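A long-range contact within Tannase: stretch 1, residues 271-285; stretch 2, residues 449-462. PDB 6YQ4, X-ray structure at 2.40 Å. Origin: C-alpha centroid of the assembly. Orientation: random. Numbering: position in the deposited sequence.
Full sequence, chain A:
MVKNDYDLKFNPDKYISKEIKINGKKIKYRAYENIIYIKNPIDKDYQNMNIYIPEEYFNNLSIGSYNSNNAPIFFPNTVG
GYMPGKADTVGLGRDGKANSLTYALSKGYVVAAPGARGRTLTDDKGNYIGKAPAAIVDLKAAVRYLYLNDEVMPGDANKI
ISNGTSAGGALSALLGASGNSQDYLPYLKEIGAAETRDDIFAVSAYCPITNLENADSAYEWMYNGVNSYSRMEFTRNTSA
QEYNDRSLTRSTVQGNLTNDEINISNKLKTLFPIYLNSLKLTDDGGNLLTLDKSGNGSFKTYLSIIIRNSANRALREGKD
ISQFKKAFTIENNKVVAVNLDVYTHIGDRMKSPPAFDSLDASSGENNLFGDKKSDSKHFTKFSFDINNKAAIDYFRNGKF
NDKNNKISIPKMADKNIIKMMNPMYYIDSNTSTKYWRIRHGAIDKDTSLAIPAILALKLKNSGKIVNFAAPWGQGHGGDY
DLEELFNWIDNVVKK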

# COMPACT_ATOMS: atom_id res chain seq x y z
N LEU A 271 12.21 -15.38 15.12
CA LEU A 271 11.61 -16.02 13.94
C LEU A 271 11.91 -15.31 12.62
O LEU A 271 11.72 -15.91 11.55
CB LEU A 271 10.10 -16.11 14.12
CG LEU A 271 9.55 -17.38 14.79
CD1 LEU A 271 10.21 -17.66 16.12
CD2 LEU A 271 8.06 -17.25 14.96
N PHE A 272 12.33 -14.05 12.64
CA PHE A 272 12.54 -13.33 11.38
C PHE A 272 13.73 -13.83 10.55
O PHE A 272 13.60 -13.95 9.33
CB PHE A 272 12.70 -11.83 11.67
CG PHE A 272 12.76 -10.97 10.44
CD1 PHE A 272 11.68 -10.92 9.55
CD2 PHE A 272 13.90 -10.21 10.16
CE1 PHE A 272 11.73 -10.11 8.41
CE2 PHE A 272 13.96 -9.40 9.02
CZ PHE A 272 12.87 -9.35 8.15
N PRO A 273 14.89 -14.15 11.16
CA PRO A 273 16.01 -14.66 10.34
C PRO A 273 15.69 -15.92 9.56
O PRO A 273 16.17 -16.08 8.43
CB PRO A 273 17.12 -14.90 11.37
CG PRO A 273 16.82 -13.92 12.46
CD PRO A 273 15.31 -13.95 12.56
N ILE A 274 14.90 -16.84 10.13
CA ILE A 274 14.52 -18.03 9.38
C ILE A 274 13.73 -17.63 8.14
O ILE A 274 13.89 -18.22 7.06
CB ILE A 274 13.72 -19.01 10.26
CG1 ILE A 274 14.17 -18.95 11.73
CG2 ILE A 274 13.83 -20.42 9.68
CD1 ILE A 274 13.31 -19.79 12.73
N TYR A 275 12.90 -16.59 8.26
CA TYR A 275 12.08 -16.22 7.12
C TYR A 275 12.90 -15.43 6.10
O TYR A 275 12.89 -15.75 4.91
CB TYR A 275 10.86 -15.41 7.55
CG TYR A 275 10.21 -14.70 6.37
CD1 TYR A 275 9.58 -15.42 5.34
CD2 TYR A 275 10.25 -13.30 6.27
CE1 TYR A 275 8.99 -14.77 4.26
CE2 TYR A 275 9.67 -12.64 5.19
CZ TYR A 275 9.04 -13.37 4.20
OH TYR A 275 8.50 -12.69 3.13
N LEU A 276 13.60 -14.40 6.56
CA LEU A 276 14.38 -13.58 5.64
C LEU A 276 15.38 -14.41 4.84
O LEU A 276 15.51 -14.23 3.63
CB LEU A 276 15.09 -12.47 6.39
CG LEU A 276 15.84 -11.60 5.38
CD1 LEU A 276 15.30 -10.18 5.43
CD2 LEU A 276 17.37 -11.65 5.60
N ASN A 277 16.07 -15.36 5.49
CA ASN A 277 17.04 -16.17 4.75
C ASN A 277 16.37 -17.06 3.72
O ASN A 277 17.03 -17.49 2.76
CB ASN A 277 17.87 -17.03 5.69
CG ASN A 277 18.66 -16.21 6.64
OD1 ASN A 277 18.91 -15.04 6.38
ND2 ASN A 277 19.05 -16.80 7.77
N SER A 278 15.09 -17.39 3.92
CA SER A 278 14.41 -18.28 2.99
C SER A 278 14.15 -17.61 1.65
O SER A 278 13.96 -18.31 0.65
CB SER A 278 13.07 -18.75 3.57
OG SER A 278 12.12 -17.67 3.58
N LEU A 279 14.11 -16.28 1.62
CA LEU A 279 13.82 -15.53 0.41
C LEU A 279 15.02 -15.45 -0.53
O LEU A 279 14.83 -15.28 -1.74
CB LEU A 279 13.35 -14.11 0.79
CG LEU A 279 12.23 -13.92 1.84
CD1 LEU A 279 12.06 -12.46 2.29
CD2 LEU A 279 10.94 -14.46 1.29
N LYS A 280 16.25 -15.60 -0.01
CA LYS A 280 17.48 -15.54 -0.81
C LYS A 280 17.53 -14.24 -1.62
O LYS A 280 17.66 -14.23 -2.84
CB LYS A 280 17.61 -16.77 -1.71
CG LYS A 280 17.44 -18.04 -0.91
CD LYS A 280 17.93 -19.26 -1.64
CE LYS A 280 17.69 -20.50 -0.79
NZ LYS A 280 18.20 -20.34 0.60
N LEU A 281 17.39 -13.14 -0.89
CA LEU A 281 17.47 -11.81 -1.45
C LEU A 281 18.93 -11.39 -1.59
O LEU A 281 19.75 -11.63 -0.69
CB LEU A 281 16.71 -10.82 -0.56
CG LEU A 281 15.19 -11.02 -0.44
CD1 LEU A 281 14.60 -9.92 0.33
CD2 LEU A 281 14.54 -11.09 -1.81
N THR A 282 19.26 -10.79 -2.72
CA THR A 282 20.60 -10.28 -2.98
C THR A 282 20.53 -8.78 -3.18
O THR A 282 19.55 -8.26 -3.74
CB THR A 282 21.21 -10.92 -4.21
OG1 THR A 282 20.35 -10.67 -5.32
CG2 THR A 282 21.39 -12.43 -4.03
N ASP A 283 21.56 -8.08 -2.73
CA ASP A 283 21.62 -6.65 -3.00
C ASP A 283 22.10 -6.38 -4.43
O ASP A 283 22.13 -7.28 -5.27
CB ASP A 283 22.54 -5.96 -1.99
CG ASP A 283 24.00 -6.39 -2.11
OD1 ASP A 283 24.36 -7.10 -3.08
OD2 ASP A 283 24.78 -6.02 -1.20
N ASP A 284 22.50 -5.13 -4.70
CA ASP A 284 22.94 -4.72 -6.02
C ASP A 284 24.14 -5.52 -6.52
O ASP A 284 24.31 -5.68 -7.73
CB ASP A 284 23.33 -3.25 -5.98
CG ASP A 284 22.39 -2.40 -6.71
OD1 ASP A 284 21.41 -2.97 -7.25
OD2 ASP A 284 22.63 -1.18 -6.77
N GLY A 285 24.97 -5.98 -5.62
CA GLY A 285 26.18 -6.66 -6.03
C GLY A 285 26.04 -8.15 -6.18
O GLY A 285 27.05 -8.82 -6.45
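Stretch 2 449-462: LAIPAILALKLKNS

Most of stretch 2 is helical, through Asn461, and it runs in nearly the same direction as the helix of stretch 1, a helix that enters from earlier in the chain and continues to Leu279, kinked where the N atoms of Pro273 and Ile274 have no bond to the turn before: the angle between their N-to-C directions is 18°. Their axes, however, come no nearer than 12.2 Å, too far for backbones to pack directly, so side chains must bridge the gap at this level. The backbones draw together only further along. Lys280, with phi/psi of 54/54, is the first residue to leave helical geometry, and the chain beyond it is extended at Leu281 (-82/137) and Thr282 (-118/145). Here the CA atoms of Leu281 and Leu457 are 6.4 Å apart, and those of Thr282 and Asn461 6.8 Å. Stretch 2 itself remains regularly helical, as the unbroken series of i to i+4 bonds from Ala453 N to Leu449 O through Asn461 N to Leu457 O attests.

The main bump on stretch 2 is Ile454. Its CA-to-CB bond points toward stretch 1, and 85 Å² of the residue is covered by that stretch. The hollow that receives it is lined by four side chains. Phe272 CZ and Leu276 CD1 each lie 3.8 Å from Ile454 CD1, which meets the Phe272 ring at its edge, near the ring plane. Leu279 CD1 approaches Ile454 CG2 at 3.8 Å, and Leu281 CD1 lies 4.0 Å from Ile454 CG1. Both branches of the isoleucine are thus in contact: CG2 on one, CG1 and CD1 on the other. One turn earlier, the small Ala450 leaves room for the tip of the same phenylalanine, with Phe272 CZ 4.1 Å from Ala450 CB; this approach is oblique to the ring.

Leu281 is the answering bump, the residue of stretch 1 with the largest covered area, 89 Å². In its m,t rotamer it lies against the helix surface between Ile454, Leu457 and Lys458: Leu281 CD1 is 3.8 Å from Leu457 CB, while Leu281 CD2 is 4.0 Å from Lys458 N and 4.3 Å from Lys458 CB. Close approach to a backbone nitrogen shows that this leucine reaches the helix itself and not merely its side chains. Leu457 in turn extends under the following loop, its CD2 3.8 Å from Thr282 O and 4.4 Å from Asp283 CA.

Polar contacts fix the C-terminal end. The Asn461 amide presents both its groups to the backbone of one residue: Thr282 N donates to Asn461 OD1 at 2.9 Å with an N-H...O angle of 170°, and Asn461 ND2 donates to Thr282 O at 2.8 Å and 167°. Both bonds are nearly linear, and this pairing uses the extended backbone that follows Lys280. Asn461 OD1 also lies 3.4 Å from Leu281 CA. At the exposed margin, Asp284 OD1 comes within 3.8 Å of Lys460 CE, but its 4.4 Å distance from Lys460 NZ is beyond a salt bridge. In all, 516 Å² is buried, both sides summed.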

# COMPACT_ATOMS: atom_id res chain seq x y z
N LEU A 449 10.38 -0.97 8.44
CA LEU A 449 11.04 -0.63 7.17
C LEU A 449 11.58 -1.88 6.46
O LEU A 449 11.80 -1.85 5.25
CB LEU A 449 12.18 0.36 7.43
CG LEU A 449 13.04 0.80 6.25
CD1 LEU A 449 12.25 1.69 5.30
CD2 LEU A 449 14.27 1.54 6.73
N ALA A 450 11.77 -2.97 7.20
CA ALA A 450 12.22 -4.22 6.61
C ALA A 450 11.25 -4.74 5.56
O ALA A 450 11.67 -5.43 4.62
CB ALA A 450 12.41 -5.26 7.72
N ILE A 451 9.96 -4.41 5.68
CA ILE A 451 8.91 -5.01 4.86
C ILE A 451 8.89 -4.36 3.48
O ILE A 451 8.94 -5.09 2.48
CB ILE A 451 7.52 -4.92 5.54
CG1 ILE A 451 7.42 -5.88 6.73
CG2 ILE A 451 6.42 -5.26 4.53
CD1 ILE A 451 7.15 -7.34 6.29
N PRO A 452 8.77 -3.03 3.35
CA PRO A 452 8.90 -2.45 2.01
C PRO A 452 10.28 -2.68 1.39
O PRO A 452 10.36 -2.88 0.17
CB PRO A 452 8.61 -0.95 2.23
CG PRO A 452 8.84 -0.69 3.71
CD PRO A 452 8.45 -2.01 4.37
N ALA A 453 11.35 -2.67 2.20
CA ALA A 453 12.68 -3.02 1.67
C ALA A 453 12.69 -4.41 1.05
O ALA A 453 13.25 -4.60 -0.05
CB ALA A 453 13.75 -2.96 2.78
N ILE A 454 12.10 -5.40 1.74
CA ILE A 454 12.03 -6.75 1.19
C ILE A 454 11.23 -6.78 -0.11
O ILE A 454 11.58 -7.49 -1.05
CB ILE A 454 11.45 -7.72 2.23
CG1 ILE A 454 12.50 -8.10 3.27
CG2 ILE A 454 10.82 -8.95 1.56
CD1 ILE A 454 11.85 -8.76 4.49
N LEU A 455 10.13 -6.02 -0.18
CA LEU A 455 9.41 -5.94 -1.45
C LEU A 455 10.31 -5.37 -2.55
O LEU A 455 10.40 -5.93 -3.65
CB LEU A 455 8.17 -5.07 -1.29
CG LEU A 455 7.30 -4.79 -2.51
CD1 LEU A 455 6.52 -6.02 -2.88
CD2 LEU A 455 6.35 -3.65 -2.17
N ALA A 456 10.98 -4.26 -2.25
CA ALA A 456 11.88 -3.63 -3.19
C ALA A 456 13.00 -4.59 -3.62
O ALA A 456 13.36 -4.64 -4.80
CB ALA A 456 12.44 -2.34 -2.57
N LEU A 457 13.53 -5.40 -2.71
CA LEU A 457 14.61 -6.30 -3.11
C LEU A 457 14.10 -7.38 -4.04
O LEU A 457 14.78 -7.77 -5.00
CB LEU A 457 15.26 -6.94 -1.89
CG LEU A 457 16.13 -6.02 -1.04
CD1 LEU A 457 16.22 -6.50 0.43
CD2 LEU A 457 17.47 -5.91 -1.67
N LYS A 458 12.94 -7.94 -3.71
CA LYS A 458 12.35 -9.00 -4.51
C LYS A 458 12.08 -8.53 -5.92
O LYS A 458 12.35 -9.26 -6.89
CB LYS A 458 11.07 -9.48 -3.82
CG LYS A 458 10.37 -10.60 -4.53
CD LYS A 458 11.21 -11.85 -4.50
CE LYS A 458 10.53 -12.93 -5.33
NZ LYS A 458 11.47 -14.05 -5.71
N LEU A 459 11.62 -7.29 -6.08
CA LEU A 459 11.38 -6.78 -7.43
C LEU A 459 12.68 -6.55 -8.20
O LEU A 459 12.78 -6.84 -9.39
CB LEU A 459 10.56 -5.50 -7.36
CG LEU A 459 9.15 -5.59 -6.80
CD1 LEU A 459 8.71 -4.25 -6.20
CD2 LEU A 459 8.20 -6.01 -7.91
N LYS A 460 13.69 -5.98 -7.54
CA LYS A 460 14.99 -5.81 -8.19
C LYS A 460 15.58 -7.15 -8.59
O LYS A 460 16.13 -7.29 -9.70
CB LYS A 460 15.94 -5.07 -7.26
CG LYS A 460 15.51 -3.66 -6.95
CD LYS A 460 16.50 -2.99 -6.04
CE LYS A 460 17.66 -2.39 -6.82
NZ LYS A 460 17.57 -0.91 -6.70
N ASN A 461 15.50 -8.14 -7.70
CA ASN A 461 16.11 -9.44 -7.99
C ASN A 461 15.43 -10.12 -9.16
O ASN A 461 16.02 -11.01 -9.78
CB ASN A 461 16.05 -10.33 -6.74
CG ASN A 461 17.03 -9.88 -5.64
OD1 ASN A 461 17.00 -10.41 -4.55
ND2 ASN A 461 17.90 -8.92 -5.95
N SER A 462 14.20 -9.70 -9.48
CA SER A 462 13.40 -10.21 -10.58
C SER A 462 13.46 -9.33 -11.82
O SER A 462 12.71 -9.58 -12.77
CB SER A 462 11.93 -10.38 -10.16
OG SER A 462 11.81 -10.98 -8.88